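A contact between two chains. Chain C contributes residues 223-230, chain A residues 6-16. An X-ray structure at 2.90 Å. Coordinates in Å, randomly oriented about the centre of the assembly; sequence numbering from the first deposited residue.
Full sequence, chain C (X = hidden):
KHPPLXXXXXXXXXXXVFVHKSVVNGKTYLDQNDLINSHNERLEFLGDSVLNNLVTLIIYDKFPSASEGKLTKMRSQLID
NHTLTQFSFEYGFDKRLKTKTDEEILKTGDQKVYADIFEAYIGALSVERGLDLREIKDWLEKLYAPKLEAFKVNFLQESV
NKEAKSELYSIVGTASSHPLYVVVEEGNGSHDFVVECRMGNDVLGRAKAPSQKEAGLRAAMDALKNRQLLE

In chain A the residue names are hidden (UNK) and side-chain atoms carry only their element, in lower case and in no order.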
ATOM      1  N   ALA C 223       6.425  -5.769 -27.283  1.00 84.82           N
ATOM      2  CA  ALA C 223       6.263  -5.016 -28.524  1.00 87.98           C
ATOM      3  C   ALA C 223       5.205  -3.923 -28.382  1.00 84.78           C
ATOM      4  O   ALA C 223       5.414  -2.782 -28.826  1.00 86.98           O
ATOM      5  CB  ALA C 223       5.908  -5.971 -29.664  1.00 87.21           C
ATOM      6  N   LEU C 224       4.068  -4.255 -27.752  1.00 81.46           N
ATOM      7  CA  LEU C 224       2.963  -3.315 -27.556  1.00 86.64           C
ATOM      8  C   LEU C 224       3.294  -2.159 -26.625  1.00 80.12           C
ATOM      9  O   LEU C 224       2.614  -1.124 -26.668  1.00 74.09           O
ATOM     10  CB  LEU C 224       1.741  -4.055 -27.004  1.00 85.25           C
ATOM     11  CG  LEU C 224       1.261  -5.142 -27.948  1.00 78.94           C
ATOM     12  CD1 LEU C 224       0.582  -6.258 -27.195  1.00 66.56           C
ATOM     13  CD2 LEU C 224       0.341  -4.505 -28.985  1.00 70.48           C
ATOM     14  N   LYS C 225       4.288  -2.327 -25.759  1.00 83.52           N
ATOM     15  CA  LYS C 225       4.768  -1.195 -24.988  1.00 83.54           C
ATOM     16  C   LYS C 225       5.197  -0.033 -25.884  1.00 82.62           C
ATOM     17  O   LYS C 225       5.347   1.095 -25.390  1.00 79.50           O
ATOM     18  CB  LYS C 225       5.926  -1.643 -24.084  1.00 76.88           C
ATOM     19  CG  LYS C 225       5.592  -2.770 -23.099  1.00 72.41           C
ATOM     20  CD  LYS C 225       4.981  -2.227 -21.810  1.00 67.96           C
ATOM     21  CE  LYS C 225       4.840  -3.289 -20.723  1.00 64.79           C
ATOM     22  NZ  LYS C 225       3.598  -4.101 -20.841  1.00 59.36           N
ATOM     23  N   ASN C 226       5.382  -0.275 -27.182  1.00 79.09           N
ATOM     24  CA  ASN C 226       5.834   0.753 -28.116  1.00 85.05           C
ATOM     25  C   ASN C 226       4.917   0.771 -29.330  1.00 87.30           C
ATOM     26  O   ASN C 226       5.230   0.173 -30.360  1.00 93.12           O
ATOM     27  CB  ASN C 226       7.278   0.516 -28.518  1.00 75.76           C
ATOM     28  CG  ASN C 226       8.228   1.244 -27.631  1.00 77.24           C
ATOM     29  OD1 ASN C 226       8.194   2.468 -27.553  1.00 78.44           O
ATOM     30  ND2 ASN C 226       9.068   0.502 -26.928  1.00 87.12           N
ATOM     31  N   ARG C 227       3.805   1.485 -29.227  1.00 89.89           N
ATOM     32  CA  ARG C 227       2.859   1.608 -30.327  1.00 94.85           C
ATOM     33  C   ARG C 227       3.166   2.892 -31.093  1.00106.71           C
ATOM     34  O   ARG C 227       3.091   3.997 -30.539  1.00 99.64           O
ATOM     35  CB  ARG C 227       1.419   1.598 -29.818  1.00 84.66           C
ATOM     36  CG  ARG C 227       0.916   0.230 -29.407  1.00 78.30           C
ATOM     37  CD  ARG C 227      -0.611   0.221 -29.327  1.00 73.76           C
ATOM     38  NE  ARG C 227      -1.141  -0.454 -28.146  1.00 79.49           N
ATOM     39  CZ  ARG C 227      -2.438  -0.564 -27.858  1.00 78.94           C
ATOM     40  NH1 ARG C 227      -3.350  -0.047 -28.673  1.00 71.27           N
ATOM     41  NH2 ARG C 227      -2.822  -1.198 -26.749  1.00 82.42           N
ATOM     42  N   GLN C 228       3.545   2.735 -32.360  1.00111.69           N
ATOM     43  CA  GLN C 228       4.012   3.846 -33.176  1.00108.84           C
ATOM     44  C   GLN C 228       3.164   4.080 -34.421  1.00119.77           C
ATOM     45  O   GLN C 228       2.638   5.183 -34.599  1.00119.93           O
ATOM     46  CB  GLN C 228       5.479   3.583 -33.544  1.00108.72           C
ATOM     47  CG  GLN C 228       5.800   2.096 -33.713  1.00105.35           C
ATOM     48  CD  GLN C 228       5.238   1.516 -35.004  1.00118.50           C
ATOM     49  OE1 GLN C 228       5.592   1.966 -36.104  1.00126.05           O
ATOM     50  NE2 GLN C 228       4.345   0.529 -34.881  1.00107.76           N
ATOM     51  N   LEU C 229       2.982   3.073 -35.279  1.00119.17           N
ATOM     52  CA  LEU C 229       2.535   3.341 -36.645  1.00120.44           C
ATOM     53  C   LEU C 229       1.076   3.776 -36.633  1.00126.42           C
ATOM     54  O   LEU C 229       0.167   2.974 -36.385  1.00123.23           O
ATOM     55  CB  LEU C 229       2.768   2.136 -37.555  1.00117.08           C
ATOM     56  CG  LEU C 229       3.367   2.556 -38.912  1.00122.47           C
ATOM     57  CD1 LEU C 229       4.754   3.213 -38.767  1.00120.76           C
ATOM     58  CD2 LEU C 229       3.407   1.404 -39.933  1.00120.27           C
ATOM     59  N   LEU C 230       0.868   5.052 -36.941  1.00126.83           N
ATOM     60  CA  LEU C 230      -0.362   5.765 -36.646  1.00128.58           C
ATOM     61  C   LEU C 230      -1.544   5.310 -37.506  1.00129.13           C
ATOM     62  O   LEU C 230      -2.521   4.759 -36.985  1.00122.07           O
ATOM     63  CB  LEU C 230      -0.099   7.266 -36.816  1.00126.69           C
ATOM     64  CG  LEU C 230       1.168   7.703 -36.054  1.00117.62           C
ATOM     65  CD1 LEU C 230       2.417   7.661 -36.932  1.00117.28           C
ATOM     66  CD2 LEU C 230       0.986   9.082 -35.447  1.00110.34           C
TER
ATOM     67  N   UNK A   6      -6.945  -4.831 -19.510  1.00 61.80           N
ATOM     68  CA  UNK A   6      -7.811  -4.739 -20.693  1.00 58.81           C
ATOM     69  C   UNK A   6      -7.171  -3.941 -21.815  1.00 59.42           C
ATOM     70  O   UNK A   6      -6.405  -3.009 -21.591  1.00 60.11           O
ATOM     71  c   UNK A   6      -7.705  -4.599 -18.280  1.00 65.36           C
ATOM     72  c   UNK A   6      -9.061  -4.027 -20.164  1.00 57.07           C
ATOM     73  c   UNK A   6      -9.136  -4.406 -18.784  1.00 66.52           C
ATOM     74  N   UNK A   7      -7.533  -4.311 -23.028  1.00 65.42           N
ATOM     75  CA  UNK A   7      -6.888  -3.859 -24.240  1.00 57.46           C
ATOM     76  C   UNK A   7      -7.607  -2.636 -24.807  1.00 62.15           C
ATOM     77  O   UNK A   7      -8.823  -2.482 -24.675  1.00 59.38           O
ATOM     78  c   UNK A   7      -6.203  -4.689 -26.530  1.00 61.01           C
ATOM     79  c   UNK A   7      -6.885  -5.008 -25.245  1.00 54.21           C
ATOM     80  c   UNK A   7      -4.879  -4.312 -26.540  1.00 60.67           C
ATOM     81  c   UNK A   7      -6.283  -4.486 -28.896  1.00 62.74           C
ATOM     82  c   UNK A   7      -4.966  -4.093 -28.891  1.00 80.26           C
ATOM     83  c   UNK A   7      -6.888  -4.774 -27.721  1.00 61.70           C
ATOM     84  c   UNK A   7      -4.265  -4.007 -27.695  1.00 71.14           C
ATOM     85  N   UNK A   8      -6.833  -1.752 -25.424  1.00 60.39           N
ATOM     86  CA  UNK A   8      -7.366  -0.619 -26.163  1.00 65.72           C
ATOM     87  C   UNK A   8      -7.145  -0.902 -27.640  1.00 72.22           C
ATOM     88  O   UNK A   8      -5.994  -0.964 -28.106  1.00 73.23           O
ATOM     89  c   UNK A   8      -7.115   1.116 -24.342  1.00 57.79           C
ATOM     90  c   UNK A   8      -6.528   2.424 -23.921  1.00 56.95           C
ATOM     91  c   UNK A   8      -7.039   1.813 -26.769  1.00 66.77           C
ATOM     92  c   UNK A   8      -6.698   0.703 -25.754  1.00 71.02           C
ATOM     93  N   UNK A   9      -8.242  -1.057 -28.379  1.00 66.35           N
ATOM     94  CA  UNK A   9      -8.123  -1.401 -29.786  1.00 65.77           C
ATOM     95  C   UNK A   9      -7.795  -0.177 -30.640  1.00 62.69           C
ATOM     96  O   UNK A   9      -6.899  -0.239 -31.490  1.00 66.88           O
ATOM     97  c   UNK A   9     -10.644  -3.424 -31.927  1.00 71.09           C
ATOM     98  c   UNK A   9      -9.319  -2.757 -31.574  1.00 63.49           C
ATOM     99  c   UNK A   9      -9.405  -2.088 -30.242  1.00 64.88           C
ATOM    100  n   UNK A   9     -11.767  -5.721 -31.842  1.00 78.66           N
ATOM    101  c   UNK A   9     -10.489  -4.946 -32.058  1.00 83.20           C
ATOM    102  N   UNK A  10      -8.455   0.953 -30.402  1.00 58.01           N
ATOM    103  CA  UNK A  10      -8.281   2.122 -31.268  1.00 65.45           C
ATOM    104  C   UNK A  10      -6.925   2.793 -31.057  1.00 70.32           C
ATOM    105  O   UNK A  10      -6.667   3.347 -29.983  1.00 78.54           O
ATOM    106  c   UNK A  10      -9.393   3.130 -31.010  1.00 62.39           C
ATOM    107  o   UNK A  10      -8.520   4.304 -32.910  1.00 79.82           O
ATOM    108  c   UNK A  10      -9.336   4.309 -31.957  1.00 72.44           C
ATOM    109  o   UNK A  10     -10.130   5.247 -31.768  1.00 80.97           O
ATOM    110  N   UNK A  11      -6.085   2.820 -32.096  1.00 63.03           N
ATOM    111  CA  UNK A  11      -4.748   3.393 -31.941  1.00 63.68           C
ATOM    112  C   UNK A  11      -4.805   4.836 -31.439  1.00 63.35           C
ATOM    113  O   UNK A  11      -4.220   5.167 -30.408  1.00 67.25           O
ATOM    114  c   UNK A  11      -3.162   2.066 -33.408  1.00 63.21           C
ATOM    115  o   UNK A  11      -2.354   1.455 -31.262  1.00 65.98           O
ATOM    116  c   UNK A  11      -2.092   1.925 -32.361  1.00 61.65           C
ATOM    117  n   UNK A  11      -0.876   2.325 -32.694  1.00 73.16           N
ATOM    118  c   UNK A  11      -3.980   3.314 -33.252  1.00 61.35           C
ATOM    119  N   UNK A  12      -5.526   5.707 -32.138  1.00 65.84           N
ATOM    120  CA  UNK A  12      -5.499   7.116 -31.767  1.00 70.16           C
ATOM    121  C   UNK A  12      -6.063   7.343 -30.365  1.00 68.53           C
ATOM    122  O   UNK A  12      -5.603   8.236 -29.645  1.00 65.81           O
ATOM    123  c   UNK A  12      -6.003   7.440 -34.223  1.00 60.91           C
ATOM    124  c   UNK A  12      -6.257   7.950 -32.799  1.00 64.69           C
ATOM    125  o   UNK A  12      -7.647   7.883 -32.510  1.00 64.06           O
ATOM    126  N   UNK A  13      -7.029   6.529 -29.941  1.00 72.03           N
ATOM    127  CA  UNK A  13      -7.540   6.659 -28.576  1.00 69.09           C
ATOM    128  C   UNK A  13      -6.496   6.179 -27.564  1.00 67.75           C
ATOM    129  O   UNK A  13      -6.370   6.747 -26.473  1.00 65.10           O
ATOM    130  c   UNK A  13     -10.865   4.863 -27.206  1.00 50.18           C
ATOM    131  c   UNK A  13      -9.951   7.078 -26.602  1.00 60.11           C
ATOM    132  c   UNK A  13      -8.889   5.922 -28.453  1.00 54.70           C
ATOM    133  c   UNK A  13      -9.580   5.715 -27.106  1.00 57.90           C
ATOM    134  N   UNK A  14      -5.706   5.165 -27.933  1.00 69.46           N
ATOM    135  CA  UNK A  14      -4.558   4.770 -27.122  1.00 71.30           C
ATOM    136  C   UNK A  14      -3.557   5.904 -26.986  1.00 76.58           C
ATOM    137  O   UNK A  14      -2.980   6.111 -25.910  1.00 78.41           O
ATOM    138  o   UNK A  14       0.780   1.853 -24.989  1.00 73.91           O
ATOM    139  c   UNK A  14      -1.568   1.892 -25.226  1.00 67.14           C
ATOM    140  c   UNK A  14      -1.364   3.519 -27.466  1.00 68.96           C
ATOM    141  c   UNK A  14      -3.871   3.562 -27.747  1.00 70.26           C
ATOM    142  c   UNK A  14      -0.214   3.102 -26.789  1.00 73.13           C
ATOM    143  c   UNK A  14      -2.702   2.313 -25.901  1.00 71.71           C
ATOM    144  c   UNK A  14      -0.331   2.288 -25.668  1.00 69.96           C
ATOM    145  c   UNK A  14      -2.622   3.132 -27.025  1.00 70.49           C
ATOM    146  N   UNK A  15      -3.296   6.616 -28.084  1.00 76.10           N
ATOM    147  CA  UNK A  15      -2.316   7.690 -28.064  1.00 72.86           C
ATOM    148  C   UNK A  15      -2.828   8.879 -27.267  1.00 73.45           C
ATOM    149  O   UNK A  15      -2.029   9.640 -26.719  1.00 78.36           O
ATOM    150  c   UNK A  15      -1.961   8.069 -29.512  1.00 75.43           C
ATOM    151  c   UNK A  15      -1.669   6.827 -30.406  1.00 80.12           C
ATOM    152  o   UNK A  15      -0.199   6.257 -32.201  1.00 91.49           O
ATOM    153  o   UNK A  15      -1.204   8.204 -32.311  1.00 99.99           O
ATOM    154  c   UNK A  15      -0.969   7.123 -31.730  1.00 79.84           C
ATOM    155  N   UNK A  16      -4.142   9.023 -27.156  1.00 71.84           N
ATOM    156  CA  UNK A  16      -4.752  10.098 -26.393  1.00 74.19           C
ATOM    157  C   UNK A  16      -4.691   9.833 -24.887  1.00 77.61           C
ATOM    158  O   UNK A  16      -5.213  10.623 -24.099  1.00 86.05           O
ATOM    159  n   UNK A  16      -7.189  15.688 -28.055  1.00110.20           N
ATOM    160  n   UNK A  16      -7.584  14.619 -26.049  1.00 98.37           N
ATOM    161  c   UNK A  16      -6.876  11.629 -26.503  1.00 79.33           C
ATOM    162  c   UNK A  16      -7.472  14.573 -27.379  1.00105.87           C
ATOM    163  c   UNK A  16      -6.195  10.331 -26.922  1.00 72.00           C
ATOM    164  c   UNK A  16      -7.961  12.119 -27.444  1.00 90.91           C
ATOM    165  n   UNK A  16      -7.636  13.425 -28.044  1.00111.44           N
TER

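Position 6 of chain A has three side-chain carbons that close a ring onto the backbone N. It lies out of reach of the chain C stretch. It is Pro A6.

Position 7 has one carbon followed by a ring of six carbons, with no oxygen. CA-to-CB points sideways, but the ring comes nearer to Arg C227. The residue is Phe A7, and Phe A7 CE1 is 3.3 Å from Arg C227 NH2.

Position 8 has four carbons, forked at the first, with one arm two carbons long. Its backbone O accepts a hydrogen bond from Arg C227 NH1 at 2.9 Å. This is Ile A8.

Position 9 carries four carbons in a row ending in nitrogen. Its CA-to-CB bond points away from the chain C stretch. It is Lys A9.

Position 10 has two carbons, the second bearing two oxygens. Its CA-to-CB bond also points away. One oxygen accepts a weak bond from the backbone N of position 12, capping the helix that follows. This is Asp A10.

Position 11 has three carbons, the third carrying one oxygen and one nitrogen. That makes an amide. CA-to-CB points toward chain C, and the side-chain oxygen takes a hydrogen bond from Arg C227 NH1. The residue is Gln A11. Arg C227 NH1 donates to Gln A11 OE1 at 3.2 Å, although the place of this oxygen is less sure.

Position 12 has one carbon carrying one oxygen and one carbon. It makes no contact with the chain C stretch. It is Thr A12.

Position 13 has four carbons, forked at the second. It is out of reach. It is Leu A13.

Position 14 has one carbon, then a six-carbon ring bearing an oxygen. The ring face lies against the guanidinium of Arg C227. The residue is Tyr A14, and its CD1 is 3.5 Å from Arg C227 CZ.

Position 15 has three carbons, the third carrying two oxygens. One of these oxygens nears Leu C230. This is Glu A15, and Glu A15 OE2 is 3.9 Å from Leu C230 CD2.

Position 16 has three carbons, a nitrogen, then a carbon carrying two more nitrogens. It is out of reach. It is Arg A16.

The contact centres on Arg C227. Its guanidinium lies flat on Tyr A14, with centres 3.7 Å apart and planes at 7°. The stack is also a cation-pi contact, since the charged group sits over the ring face. Arg C227 CD adds a CH-pi contact, 4.0 Å from the centroid of the Tyr A14 ring. Ile A8 O and Gln A11 OE1 lie near the guanidinium plane, so NH1 can donate to both while the face stays on the ring. Leu C230 adds a smaller contact.

Chain A 6-16: PFIKDQTLYER
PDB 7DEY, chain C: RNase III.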